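Local coordinates for protein aldose 1-epimerase (Caenorhabditis elegans, PDB 1LUR) that probably interconverts the alpha and beta anomers of aldose sugars such as galactose, as a galactose mutarotase-like aldose 1-epimerase, at residues 49-54 against 297-302; 172-177 against 279-284; 34-39 against 287-292; 26-31 against 57-62. All blocks are in the same frame, centred on the assembly; numbering follows the deposited sequence.

Interaction 1. Residues 49-54 against 297-302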
loop_
_atom_site.group_PDB
_atom_site.type_symbol
_atom_site.label_atom_id
_atom_site.label_comp_id
_atom_site.label_asym_id
_atom_site.label_seq_id
_atom_site.Cartn_x
_atom_site.Cartn_y
_atom_site.Cartn_z
ATOM N N LEU A 49 -12.785 1.260 -7.967
ATOM C CA LEU A 49 -12.286 1.995 -6.817
ATOM C C LEU A 49 -10.795 2.335 -6.782
ATOM O O LEU A 49 -10.367 3.111 -5.932
ATOM C CB LEU A 49 -12.671 1.240 -5.543
ATOM C CG LEU A 49 -14.149 0.841 -5.452
ATOM C CD1 LEU A 49 -14.382 0.044 -4.179
ATOM C CD2 LEU A 49 -15.027 2.090 -5.472
ATOM N N VAL A 50 -10.006 1.773 -7.690
ATOM C CA VAL A 50 -8.572 2.066 -7.702
ATOM C C VAL A 50 -8.086 2.609 -9.043
ATOM O O VAL A 50 -8.597 2.239 -10.106
ATOM C CB VAL A 50 -7.731 0.810 -7.361
ATOM C CG1 VAL A 50 -8.166 0.247 -6.019
ATOM C CG2 VAL A 50 -7.871 -0.237 -8.455
ATOM N N LEU A 51 -7.097 3.495 -8.990
ATOM C CA LEU A 51 -6.548 4.079 -10.208
ATOM C C LEU A 51 -5.786 2.987 -10.937
ATOM O O LEU A 51 -5.618 1.886 -10.410
ATOM C CB LEU A 51 -5.614 5.242 -9.871
ATOM C CG LEU A 51 -6.266 6.371 -9.068
ATOM C CD1 LEU A 51 -5.257 7.483 -8.826
ATOM C CD2 LEU A 51 -7.481 6.903 -9.820
ATOM N N GLY A 52 -5.333 3.283 -12.149
ATOM C CA GLY A 52 -4.598 2.292 -12.908
ATOM C C GLY A 52 -4.428 2.641 -14.374
ATOM O O GLY A 52 -4.436 3.813 -14.754
ATOM N N PHE A 53 -4.273 1.614 -15.200
ATOM C CA PHE A 53 -4.094 1.802 -16.631
ATOM C C PHE A 53 -4.873 0.745 -17.392
ATOM O O PHE A 53 -5.087 -0.360 -16.894
ATOM C CB PHE A 53 -2.608 1.714 -16.975
ATOM C CG PHE A 53 -1.757 2.677 -16.197
ATOM C CD1 PHE A 53 -1.840 4.046 -16.433
ATOM C CD2 PHE A 53 -0.904 2.218 -15.197
ATOM C CE1 PHE A 53 -1.086 4.950 -15.686
ATOM C CE2 PHE A 53 -0.144 3.111 -14.442
ATOM C CZ PHE A 53 -0.236 4.482 -14.686
ATOM N N ASP A 54 -5.296 1.087 -18.603
ATOM C CA ASP A 54 -6.056 0.160 -19.429
ATOM C C ASP A 54 -5.186 -0.929 -20.066
ATOM O O ASP A 54 -5.695 -1.972 -20.470
ATOM C CB ASP A 54 -6.826 0.941 -20.506
ATOM C CG ASP A 54 -7.881 1.877 -19.915
ATOM O OD1 ASP A 54 -8.408 2.735 -20.653
ATOM O OD2 ASP A 54 -8.196 1.754 -18.711
ATOM N N ASN A 297 -4.077 15.352 -5.916
ATOM C CA ASN A 297 -5.101 14.882 -4.989
ATOM C C ASN A 297 -6.218 14.057 -5.633
ATOM O O ASN A 297 -7.341 14.022 -5.126
ATOM C CB ASN A 297 -5.710 16.070 -4.229
ATOM C CG ASN A 297 -4.669 16.865 -3.450
ATOM O OD1 ASN A 297 -3.851 16.297 -2.724
ATOM N ND2 ASN A 297 -4.703 18.184 -3.591
ATOM N N LYS A 298 -5.908 13.385 -6.740
ATOM C CA LYS A 298 -6.891 12.562 -7.437
ATOM C C LYS A 298 -7.402 11.409 -6.574
ATOM O O LYS A 298 -8.608 11.175 -6.477
ATOM C CB LYS A 298 -6.289 11.994 -8.725
ATOM C CG LYS A 298 -7.087 10.850 -9.349
ATOM C CD LYS A 298 -8.511 11.264 -9.705
ATOM C CE LYS A 298 -9.278 10.115 -10.354
ATOM N NZ LYS A 298 -10.676 10.506 -10.715
ATOM N N ALA A 299 -6.483 10.678 -5.951
ATOM C CA ALA A 299 -6.879 9.559 -5.109
ATOM C C ALA A 299 -6.168 9.552 -3.768
ATOM O O ALA A 299 -5.402 10.462 -3.437
ATOM C CB ALA A 299 -6.626 8.242 -5.838
ATOM N N LEU A 300 -6.443 8.516 -2.990
ATOM C CA LEU A 300 -5.839 8.366 -1.681
ATOM C C LEU A 300 -5.125 7.026 -1.621
ATOM O O LEU A 300 -5.766 5.973 -1.641
ATOM C CB LEU A 300 -6.901 8.419 -0.584
ATOM C CG LEU A 300 -6.379 8.221 0.842
ATOM C CD1 LEU A 300 -5.521 9.412 1.238
ATOM C CD2 LEU A 300 -7.540 8.067 1.810
ATOM N N ALA A 301 -3.796 7.068 -1.573
ATOM C CA ALA A 301 -3.016 5.843 -1.502
ATOM C C ALA A 301 -3.108 5.392 -0.056
ATOM O O ALA A 301 -2.832 6.161 0.861
ATOM C CB ALA A 301 -1.566 6.108 -1.886
ATOM N N ILE A 302 -3.528 4.150 0.146
ATOM C CA ILE A 302 -3.661 3.596 1.483
ATOM C C ILE A 302 -2.670 2.442 1.540
ATOM O O ILE A 302 -2.847 1.426 0.865
ATOM C CB ILE A 302 -5.105 3.108 1.730
ATOM C CG1 ILE A 302 -6.072 4.290 1.576
ATOM C CG2 ILE A 302 -5.223 2.514 3.117
ATOM C CD1 ILE A 302 -7.540 3.951 1.837
#
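Lys298 opens the contact with the aliphatic part of its chain, which runs obliquely past the isobutyl end of Leu51. With CG anti to the backbone N (chi1 165°) and a bend at chi2 (59°), the lysine lays CG and CE against one methyl: Leu51 CD2 is 3.7 Å from Lys298 CE and 4.0 Å from Lys298 CG. The other methyl, Leu51 CD1, lies 3.9 Å from Lys298 CG, so this carbon is touched by both branches of the leucine. The ammonium group goes on past the leucine to a salt bridge with Glu292 and a hydrogen bond to the backbone O of Ser180.

Ala299 comes next and points its methyl at the same leucine. Its CB is 3.4 Å from Leu51 CD1, a close approach for two methyl carbons, and 3.8 Å from Leu51 CG. From Leu300 the segment enters strand 300-305 of the seven-stranded antiparallel sheet, whereas 49-54 belongs to the loop joining strand 46-48 to helix 56-61. Leu51 also packs on Tyr174 of the adjacent strand 170-175 and shares a backbone hydrogen bond with it.

All three touching residues are buried, and no hydrogen bond passes between the segments. The evidence therefore implies apolar adhesion: one leucine closes over an alanine methyl and a lysine's methylenes, while the bonds to Glu292 and Ser180 would probably offset the cost of burying the charge.

Interaction 2. Residues 172-177 against 279-284; sequences HAYWNL and YASKFL. With SO4 (sulfate ion), chain C.
Tyr174 meets Tyr279 through one side of its ring: Tyr174 CE2 is 3.9 Å from Tyr279 CE2. Tyr279 CG is anti to the backbone N (chi1 172°), which carries the ring toward Tyr174. The phenol oxygen of Tyr174 sits at the edge of the Tyr279 ring, near its plane, with Tyr174 OH 3.8 Å from Tyr279 CE2. This is a van der Waals approach; the hydroxyl hydrogen-bonds to the backbone O of Ala64. Farther back along the ring, Ser281 CB lies 4.2 Å from Tyr174 CD2, again near the ring plane.

Residues 172-177 run past the end of strand 170-175, and Tyr279 ends strand 275-279; in the seven-stranded antiparallel sheet strand 300-305 runs between those strands, so the tyrosines meet across an intervening strand. Beyond Tyr279 the chain makes a type I turn from Ser281 to Leu284.

The turn is held against the tyrosine as well. Phe283 N donates to Tyr279 OH at 2.9 Å (N-H...O 153°), and the backbone N of Ser281 sits 3.5 Å above the centre of the Tyr279 ring. From the second position of the turn, Lys282 NZ hydrogen-bonds to O1 of a sulfate, probably from the crystallisation liquor, at 2.8 Å.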
loop_
_atom_site.group_PDB
_atom_site.type_symbol
_atom_site.label_atom_id
_atom_site.label_comp_id
_atom_site.label_asym_id
_atom_site.label_seq_id
_atom_site.Cartn_x
_atom_site.Cartn_y
_atom_site.Cartn_z
ATOM N N HIS A 172 0.379 -0.659 -2.670
ATOM C CA HIS A 172 0.277 0.737 -3.064
ATOM C C HIS A 172 -0.905 1.148 -3.940
ATOM O O HIS A 172 -0.747 1.953 -4.860
ATOM C CB HIS A 172 1.587 1.148 -3.747
ATOM C CG HIS A 172 1.970 2.577 -3.509
ATOM N ND1 HIS A 172 1.212 3.640 -3.957
ATOM C CD2 HIS A 172 3.027 3.118 -2.856
ATOM C CE1 HIS A 172 1.785 4.773 -3.589
ATOM N NE2 HIS A 172 2.888 4.485 -2.921
ATOM N N ALA A 173 -2.089 0.616 -3.661
ATOM C CA ALA A 173 -3.261 0.971 -4.460
ATOM C C ALA A 173 -3.749 2.376 -4.110
ATOM O O ALA A 173 -3.806 2.749 -2.940
ATOM C CB ALA A 173 -4.378 -0.040 -4.229
ATOM N N TYR A 174 -4.078 3.154 -5.138
ATOM C CA TYR A 174 -4.572 4.520 -4.973
ATOM C C TYR A 174 -6.094 4.402 -5.038
ATOM O O TYR A 174 -6.633 3.924 -6.038
ATOM C CB TYR A 174 -4.098 5.420 -6.118
ATOM C CG TYR A 174 -2.635 5.820 -6.091
ATOM C CD1 TYR A 174 -1.620 4.887 -6.320
ATOM C CD2 TYR A 174 -2.269 7.153 -5.899
ATOM C CE1 TYR A 174 -0.277 5.280 -6.367
ATOM C CE2 TYR A 174 -0.937 7.553 -5.941
ATOM C CZ TYR A 174 0.054 6.617 -6.176
ATOM O OH TYR A 174 1.368 7.030 -6.218
ATOM N N TRP A 175 -6.783 4.848 -3.991
ATOM C CA TRP A 175 -8.238 4.765 -3.957
ATOM C C TRP A 175 -9.036 6.034 -4.244
ATOM O O TRP A 175 -8.686 7.127 -3.806
ATOM C CB TRP A 175 -8.687 4.196 -2.611
ATOM C CG TRP A 175 -8.052 2.888 -2.270
ATOM C CD1 TRP A 175 -6.850 2.697 -1.649
ATOM C CD2 TRP A 175 -8.569 1.581 -2.553
ATOM N NE1 TRP A 175 -6.588 1.353 -1.525
ATOM C CE2 TRP A 175 -7.626 0.646 -2.072
ATOM C CE3 TRP A 175 -9.737 1.108 -3.167
ATOM C CZ2 TRP A 175 -7.815 -0.737 -2.186
ATOM C CZ3 TRP A 175 -9.925 -0.266 -3.279
ATOM C CH2 TRP A 175 -8.967 -1.170 -2.790
ATOM N N ASN A 176 -10.124 5.846 -4.984
ATOM C CA ASN A 176 -11.051 6.901 -5.384
ATOM C C ASN A 176 -12.348 6.117 -5.558
ATOM O O ASN A 176 -12.481 5.319 -6.484
ATOM C CB ASN A 176 -10.629 7.534 -6.713
ATOM C CG ASN A 176 -11.583 8.621 -7.165
ATOM O OD1 ASN A 176 -12.776 8.375 -7.355
ATOM N ND2 ASN A 176 -11.066 9.833 -7.335
ATOM N N LEU A 177 -13.297 6.344 -4.657
ATOM C CA LEU A 177 -14.578 5.650 -4.688
ATOM C C LEU A 177 -15.722 6.172 -5.562
ATOM O O LEU A 177 -16.725 5.477 -5.718
ATOM C CB LEU A 177 -15.084 5.507 -3.249
ATOM C CG LEU A 177 -14.013 5.130 -2.215
ATOM C CD1 LEU A 177 -14.646 5.014 -0.833
ATOM C CD2 LEU A 177 -13.351 3.819 -2.611
ATOM N N TYR A 279 -1.266 8.706 1.486
ATOM C CA TYR A 279 -0.674 9.627 0.523
ATOM C C TYR A 279 -1.795 10.226 -0.324
ATOM O O TYR A 279 -2.435 9.529 -1.116
ATOM C CB TYR A 279 0.340 8.899 -0.363
ATOM C CG TYR A 279 0.856 9.726 -1.517
ATOM C CD1 TYR A 279 1.380 11.000 -1.311
ATOM C CD2 TYR A 279 0.825 9.230 -2.819
ATOM C CE1 TYR A 279 1.862 11.761 -2.380
ATOM C CE2 TYR A 279 1.299 9.981 -3.888
ATOM C CZ TYR A 279 1.816 11.243 -3.662
ATOM O OH TYR A 279 2.281 11.985 -4.723
ATOM N N ALA A 280 -2.018 11.527 -0.152
ATOM C CA ALA A 280 -3.059 12.246 -0.879
ATOM C C ALA A 280 -2.846 12.428 -2.379
ATOM O O ALA A 280 -3.529 13.240 -3.007
ATOM C CB ALA A 280 -3.302 13.603 -0.218
ATOM N N SER A 281 -1.895 11.698 -2.954
ATOM C CA SER A 281 -1.631 11.795 -4.386
ATOM C C SER A 281 -1.306 13.207 -4.899
ATOM O O SER A 281 -1.667 13.571 -6.018
ATOM C CB SER A 281 -2.843 11.225 -5.136
ATOM O OG SER A 281 -2.705 11.333 -6.540
ATOM N N LYS A 282 -0.599 13.986 -4.090
ATOM C CA LYS A 282 -0.227 15.353 -4.456
ATOM C C LYS A 282 0.638 15.506 -5.708
ATOM O O LYS A 282 0.454 16.448 -6.477
ATOM C CB LYS A 282 0.483 16.025 -3.277
ATOM C CG LYS A 282 0.973 17.441 -3.552
ATOM C CD LYS A 282 1.722 17.995 -2.347
ATOM C CE LYS A 282 2.199 19.421 -2.588
ATOM N NZ LYS A 282 3.136 19.513 -3.741
ATOM N N PHE A 283 1.573 14.584 -5.917
ATOM C CA PHE A 283 2.460 14.646 -7.078
ATOM C C PHE A 283 2.082 13.743 -8.252
ATOM O O PHE A 283 2.928 13.421 -9.086
ATOM C CB PHE A 283 3.892 14.334 -6.632
ATOM C CG PHE A 283 4.411 15.264 -5.572
ATOM C CD1 PHE A 283 4.849 16.543 -5.903
ATOM C CD2 PHE A 283 4.430 14.876 -4.235
ATOM C CE1 PHE A 283 5.297 17.422 -4.915
ATOM C CE2 PHE A 283 4.876 15.748 -3.240
ATOM C CZ PHE A 283 5.309 17.025 -3.582
ATOM N N LEU A 284 0.819 13.343 -8.328
ATOM C CA LEU A 284 0.378 12.479 -9.416
ATOM C C LEU A 284 0.062 13.290 -10.672
ATOM O O LEU A 284 -0.380 14.433 -10.589
ATOM C CB LEU A 284 -0.858 11.682 -8.989
ATOM C CG LEU A 284 -1.430 10.694 -10.011
ATOM C CD1 LEU A 284 -0.387 9.644 -10.367
ATOM C CD2 LEU A 284 -2.671 10.037 -9.426
HETATM S S SO4 C . 6.289 21.550 -3.690
HETATM O O1 SO4 C . 4.832 21.777 -3.777
HETATM O O2 SO4 C . 6.770 20.947 -4.950
HETATM O O3 SO4 C . 6.976 22.837 -3.463
HETATM O O4 SO4 C . 6.578 20.633 -2.569
#

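Interaction 3. Residues 34-39 against 287-292; sequences LAKLTF and KGKKGE
Lys289 NZ donates a hydrogen bond to the backbone carbonyl of Ala35, and this is the polar link between the loop 287-292 and strand 33-40. Lys289 NZ lies 2.9 Å from Ala35 O. The ammonium approaches with a C=O...N angle of 141° from above the carbonyl plane, 38° out of it, so the bond is not directed at a lone pair. The lysine chain is extended as far as CE, and a turn at chi4 (-58°) brings NZ onto the oxygen.

A classic beta bulge interrupts strand 33-40 here: two successive residues, Ala35 and Lys36, stand opposite Thr26 alone on strand 24-28. The carbonyl that receives the lysine belongs to the first residue of the bulge, in a four-stranded antiparallel sheet.

Van der Waals contact is slight: Lys36 CG lies 3.5 Å from Lys289 NZ. As to charge, Lys36 NZ and Lys289 NZ are 6.4 Å apart, and any repulsion between them would probably be eased by Asp48, which forms a long, weak ion pair with Lys289. In the loop, Gly288 N bonds to Glu292 O at 2.7 Å and Glu292 N to Lys289 O at 2.8 Å, tying together the two ends of the turn that carries the lysine.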
loop_
_atom_site.group_PDB
_atom_site.type_symbol
_atom_site.label_atom_id
_atom_site.label_comp_id
_atom_site.label_asym_id
_atom_site.label_seq_id
_atom_site.Cartn_x
_atom_site.Cartn_y
_atom_site.Cartn_z
ATOM N N LEU A 34 -2.508 -4.693 -7.944
ATOM C CA LEU A 34 -3.962 -4.697 -7.862
ATOM C C LEU A 34 -4.306 -3.702 -8.967
ATOM O O LEU A 34 -4.239 -2.489 -8.762
ATOM C CB LEU A 34 -4.446 -4.163 -6.513
ATOM C CG LEU A 34 -5.962 -3.958 -6.387
ATOM C CD1 LEU A 34 -6.697 -5.250 -6.742
ATOM C CD2 LEU A 34 -6.306 -3.512 -4.965
ATOM N N ALA A 35 -4.646 -4.226 -10.142
ATOM C CA ALA A 35 -4.991 -3.401 -11.300
ATOM C C ALA A 35 -6.353 -2.714 -11.236
ATOM O O ALA A 35 -6.466 -1.520 -11.518
ATOM C CB ALA A 35 -4.902 -4.240 -12.567
ATOM N N LYS A 36 -7.390 -3.468 -10.891
ATOM C CA LYS A 36 -8.734 -2.908 -10.803
ATOM C C LYS A 36 -9.491 -3.535 -9.650
ATOM O O LYS A 36 -9.126 -4.604 -9.162
ATOM C CB LYS A 36 -9.533 -3.200 -12.074
ATOM C CG LYS A 36 -8.839 -2.937 -13.392
ATOM C CD LYS A 36 -9.645 -3.564 -14.534
ATOM C CE LYS A 36 -11.115 -3.149 -14.473
ATOM N NZ LYS A 36 -11.935 -3.800 -15.532
ATOM N N LEU A 37 -10.565 -2.864 -9.245
ATOM C CA LEU A 37 -11.429 -3.312 -8.158
ATOM C C LEU A 37 -12.786 -2.639 -8.370
ATOM O O LEU A 37 -12.981 -1.474 -8.016
ATOM C CB LEU A 37 -10.849 -2.926 -6.796
ATOM C CG LEU A 37 -11.493 -3.631 -5.596
ATOM C CD1 LEU A 37 -10.589 -3.505 -4.402
ATOM C CD2 LEU A 37 -12.856 -3.045 -5.296
ATOM N N THR A 38 -13.720 -3.380 -8.958
ATOM C CA THR A 38 -15.054 -2.860 -9.227
ATOM C C THR A 38 -16.069 -3.255 -8.160
ATOM O O THR A 38 -16.047 -4.374 -7.650
ATOM C CB THR A 38 -15.553 -3.351 -10.598
ATOM O OG1 THR A 38 -15.583 -4.783 -10.608
ATOM C CG2 THR A 38 -14.622 -2.876 -11.696
ATOM N N PHE A 39 -16.966 -2.326 -7.840
ATOM C CA PHE A 39 -18.000 -2.553 -6.835
ATOM C C PHE A 39 -19.167 -1.608 -7.122
ATOM O O PHE A 39 -18.969 -0.412 -7.323
ATOM C CB PHE A 39 -17.437 -2.269 -5.444
ATOM C CG PHE A 39 -18.302 -2.762 -4.320
ATOM C CD1 PHE A 39 -18.476 -4.126 -4.109
ATOM C CD2 PHE A 39 -18.912 -1.866 -3.448
ATOM C CE1 PHE A 39 -19.242 -4.593 -3.042
ATOM C CE2 PHE A 39 -19.681 -2.321 -2.376
ATOM C CZ PHE A 39 -19.844 -3.687 -2.172
ATOM N N LYS A 287 -1.611 9.487 -17.410
ATOM C CA LYS A 287 -2.785 9.116 -18.193
ATOM C C LYS A 287 -3.260 7.739 -17.744
ATOM O O LYS A 287 -2.675 6.721 -18.117
ATOM C CB LYS A 287 -2.442 9.078 -19.686
ATOM C CG LYS A 287 -3.604 8.646 -20.573
ATOM C CD LYS A 287 -3.203 8.560 -22.044
ATOM C CE LYS A 287 -2.881 9.931 -22.626
ATOM N NZ LYS A 287 -4.043 10.860 -22.537
ATOM N N GLY A 288 -4.325 7.712 -16.946
ATOM C CA GLY A 288 -4.850 6.449 -16.460
ATOM C C GLY A 288 -5.998 5.841 -17.240
ATOM O O GLY A 288 -6.152 6.077 -18.439
ATOM N N LYS A 289 -6.802 5.046 -16.538
ATOM C CA LYS A 289 -7.960 4.368 -17.115
ATOM C C LYS A 289 -8.872 5.328 -17.880
ATOM O O LYS A 289 -8.975 6.508 -17.537
ATOM C CB LYS A 289 -8.772 3.688 -16.008
ATOM C CG LYS A 289 -7.964 2.791 -15.081
ATOM C CD LYS A 289 -8.842 2.237 -13.962
ATOM C CE LYS A 289 -8.042 1.379 -12.990
ATOM N NZ LYS A 289 -7.381 0.239 -13.677
ATOM N N LYS A 290 -9.537 4.804 -18.909
ATOM C CA LYS A 290 -10.450 5.596 -19.733
ATOM C C LYS A 290 -9.705 6.735 -20.425
ATOM O O LYS A 290 -10.323 7.641 -20.980
ATOM C CB LYS A 290 -11.569 6.191 -18.870
ATOM C CG LYS A 290 -12.367 5.191 -18.035
ATOM C CD LYS A 290 -13.561 4.619 -18.793
ATOM C CE LYS A 290 -13.127 3.706 -19.926
ATOM N NZ LYS A 290 -12.364 2.530 -19.419
ATOM N N GLY A 291 -8.376 6.688 -20.387
ATOM C CA GLY A 291 -7.590 7.734 -21.014
ATOM C C GLY A 291 -7.641 8.984 -20.156
ATOM O O GLY A 291 -7.222 10.065 -20.575
ATOM N N GLU A 292 -8.160 8.823 -18.942
ATOM C CA GLU A 292 -8.289 9.916 -17.987
ATOM C C GLU A 292 -6.935 10.482 -17.566
ATOM O O GLU A 292 -5.931 9.770 -17.530
ATOM C CB GLU A 292 -9.036 9.430 -16.745
ATOM C CG GLU A 292 -9.452 10.536 -15.789
ATOM C CD GLU A 292 -10.046 9.995 -14.508
ATOM O OE1 GLU A 292 -10.668 8.910 -14.554
ATOM O OE2 GLU A 292 -9.913 10.661 -13.457
#

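Interaction 4. Residues 26-31 against 57-62; sequences TLLPFG and DEFEKD
Phe30 presents one ring face to Glu60 and, near its plane, an edge to the backbone O of Phe59. Over the face stands Glu60 CG, 3.9 Å from the ring centroid and 17° off the normal, which is a CH-pi contact displaced toward the rim. The ring and carboxylate planes are 81° apart, so the acid group does not stack on the phenyl; its far end has a long, weak ion pair with Lys111. At the edge, Phe30 CE2 lies 3.8 Å from Phe59 O. Glu60 CA stands off the plane, 3.4 Å from Phe30 CE2, on the face that Glu60 CG covers, which sets the ring against the helix backbone. The phenyl reaches that far because its CG is anti to the backbone N (chi1 180°).

Leu28 CD2 packs on Phe59, 3.7 Å from Phe59 CB and 3.8 Å from Phe59 CG. Phe53 meets the same phenylalanine ring edge-to-face, and Thr33 and Ala35 of strand 33-40 touch it too.

No hydrogen bond joins the segments. The short helix 56-61 lies against the end of strand 24-28 and the turn after it, a largely apolar contact at the N-terminal four-stranded sheet of this mainly beta, mutarotase-like fold.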
loop_
_atom_site.group_PDB
_atom_site.type_symbol
_atom_site.label_atom_id
_atom_site.label_comp_id
_atom_site.label_asym_id
_atom_site.label_seq_id
_atom_site.Cartn_x
_atom_site.Cartn_y
_atom_site.Cartn_z
ATOM N N THR A 26 -8.922 -7.262 -10.295
ATOM C CA THR A 26 -8.061 -7.661 -11.394
ATOM C C THR A 26 -6.612 -7.467 -10.958
ATOM O O THR A 26 -6.216 -6.370 -10.571
ATOM C CB THR A 26 -8.337 -6.828 -12.650
ATOM O OG1 THR A 26 -9.719 -6.955 -13.009
ATOM C CG2 THR A 26 -7.480 -7.319 -13.804
ATOM N N LEU A 27 -5.834 -8.542 -11.018
ATOM C CA LEU A 27 -4.432 -8.498 -10.628
ATOM C C LEU A 27 -3.495 -8.641 -11.825
ATOM O O LEU A 27 -3.900 -9.089 -12.899
ATOM C CB LEU A 27 -4.134 -9.606 -9.621
ATOM C CG LEU A 27 -4.982 -9.641 -8.345
ATOM C CD1 LEU A 27 -4.995 -8.255 -7.713
ATOM C CD2 LEU A 27 -6.406 -10.089 -8.669
ATOM N N LEU A 28 -2.237 -8.267 -11.620
ATOM C CA LEU A 28 -1.220 -8.341 -12.660
ATOM C C LEU A 28 0.048 -8.930 -12.046
ATOM O O LEU A 28 0.544 -8.435 -11.033
ATOM C CB LEU A 28 -0.937 -6.939 -13.211
ATOM C CG LEU A 28 -0.034 -6.794 -14.439
ATOM C CD1 LEU A 28 -0.683 -7.471 -15.647
ATOM C CD2 LEU A 28 0.185 -5.313 -14.722
ATOM N N PRO A 29 0.578 -10.006 -12.647
ATOM C CA PRO A 29 1.792 -10.662 -12.154
ATOM C C PRO A 29 2.931 -9.672 -11.946
ATOM O O PRO A 29 3.721 -9.803 -11.007
ATOM C CB PRO A 29 2.105 -11.675 -13.251
ATOM C CG PRO A 29 0.746 -12.039 -13.758
ATOM C CD PRO A 29 0.064 -10.695 -13.845
ATOM N N PHE A 30 3.013 -8.679 -12.828
ATOM C CA PHE A 30 4.063 -7.676 -12.721
ATOM C C PHE A 30 3.836 -6.827 -11.483
ATOM O O PHE A 30 2.833 -6.117 -11.371
ATOM C CB PHE A 30 4.086 -6.780 -13.957
ATOM C CG PHE A 30 5.154 -5.731 -13.914
ATOM C CD1 PHE A 30 6.497 -6.086 -13.994
ATOM C CD2 PHE A 30 4.821 -4.392 -13.765
ATOM C CE1 PHE A 30 7.496 -5.116 -13.925
ATOM C CE2 PHE A 30 5.810 -3.413 -13.693
ATOM C CZ PHE A 30 7.151 -3.777 -13.773
ATOM N N GLY A 31 4.778 -6.910 -10.551
ATOM C CA GLY A 31 4.675 -6.149 -9.322
ATOM C C GLY A 31 3.544 -6.632 -8.430
ATOM O O GLY A 31 3.176 -5.935 -7.484
ATOM N N ASP A 57 1.387 -2.788 -20.522
ATOM C CA ASP A 57 2.620 -2.040 -20.711
ATOM C C ASP A 57 2.628 -0.729 -19.928
ATOM O O ASP A 57 3.663 -0.337 -19.387
ATOM C CB ASP A 57 2.849 -1.771 -22.198
ATOM C CG ASP A 57 4.320 -1.699 -22.551
ATOM O OD1 ASP A 57 4.996 -0.740 -22.117
ATOM O OD2 ASP A 57 4.805 -2.612 -23.252
ATOM N N GLU A 58 1.481 -0.055 -19.862
ATOM C CA GLU A 58 1.394 1.210 -19.135
ATOM C C GLU A 58 1.736 0.994 -17.666
ATOM O O GLU A 58 2.285 1.879 -17.008
ATOM C CB GLU A 58 -0.010 1.807 -19.243
ATOM C CG GLU A 58 -0.398 2.241 -20.643
ATOM C CD GLU A 58 -1.820 2.753 -20.712
ATOM O OE1 GLU A 58 -2.073 3.888 -20.259
ATOM O OE2 GLU A 58 -2.690 2.011 -21.212
ATOM N N PHE A 59 1.395 -0.184 -17.157
ATOM C CA PHE A 59 1.669 -0.525 -15.766
ATOM C C PHE A 59 3.164 -0.749 -15.597
ATOM O O PHE A 59 3.761 -0.309 -14.612
ATOM C CB PHE A 59 0.913 -1.795 -15.370
ATOM C CG PHE A 59 -0.419 -1.537 -14.724
ATOM C CD1 PHE A 59 -0.491 -1.068 -13.417
ATOM C CD2 PHE A 59 -1.602 -1.766 -15.419
ATOM C CE1 PHE A 59 -1.717 -0.834 -12.810
ATOM C CE2 PHE A 59 -2.838 -1.534 -14.821
ATOM C CZ PHE A 59 -2.895 -1.067 -13.513
ATOM N N GLU A 60 3.763 -1.434 -16.569
ATOM C CA GLU A 60 5.191 -1.725 -16.541
ATOM C C GLU A 60 6.026 -0.458 -16.681
ATOM O O GLU A 60 7.223 -0.455 -16.397
ATOM C CB GLU A 60 5.555 -2.706 -17.659
ATOM C CG GLU A 60 4.936 -4.086 -17.507
ATOM C CD GLU A 60 5.258 -5.007 -18.674
ATOM O OE1 GLU A 60 4.894 -4.666 -19.818
ATOM O OE2 GLU A 60 5.872 -6.072 -18.448
ATOM N N LYS A 61 5.392 0.624 -17.119
ATOM C CA LYS A 61 6.100 1.882 -17.287
ATOM C C LYS A 61 5.775 2.876 -16.177
ATOM O O LYS A 61 6.430 3.906 -16.057
ATOM C CB LYS A 61 5.769 2.492 -18.655
ATOM C CG LYS A 61 6.298 1.685 -19.838
ATOM C CD LYS A 61 5.819 2.251 -21.174
ATOM C CE LYS A 61 6.526 1.574 -22.345
ATOM N NZ LYS A 61 5.964 1.973 -23.670
ATOM N N ASP A 62 4.772 2.561 -15.360
ATOM C CA ASP A 62 4.377 3.444 -14.265
ATOM C C ASP A 62 5.510 3.647 -13.265
ATOM O O ASP A 62 6.314 2.744 -13.038
ATOM C CB ASP A 62 3.150 2.878 -13.541
ATOM C CG ASP A 62 2.806 3.653 -12.282
ATOM O OD1 ASP A 62 2.829 4.902 -12.319
ATOM O OD2 ASP A 62 2.499 3.014 -11.254
#

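How the interactions relate
Interactions 1 and 2 have centres about 5 Å apart and share the seven-stranded sheet, in which strands 170-175 and 300-305 are neighbours. Interaction 3 lies about 7 Å from interaction 1 between centres, and a probable hydrogen bond from Leu49 N to Leu37 O connects them. Interactions 3 and 4 lie about 12 Å apart between centres and share the four-stranded sheet through strands 24-28 and 33-40. Along the chain, interaction 2 is nested within the loops closed by interactions 1 and 3, while interaction 4 closes before interaction 2 opens. Segments of interactions 1, 3 and 4 alternate, and through interactions 1 and 3 the N-terminal region packs against late segments in one beta-rich epimerase fold.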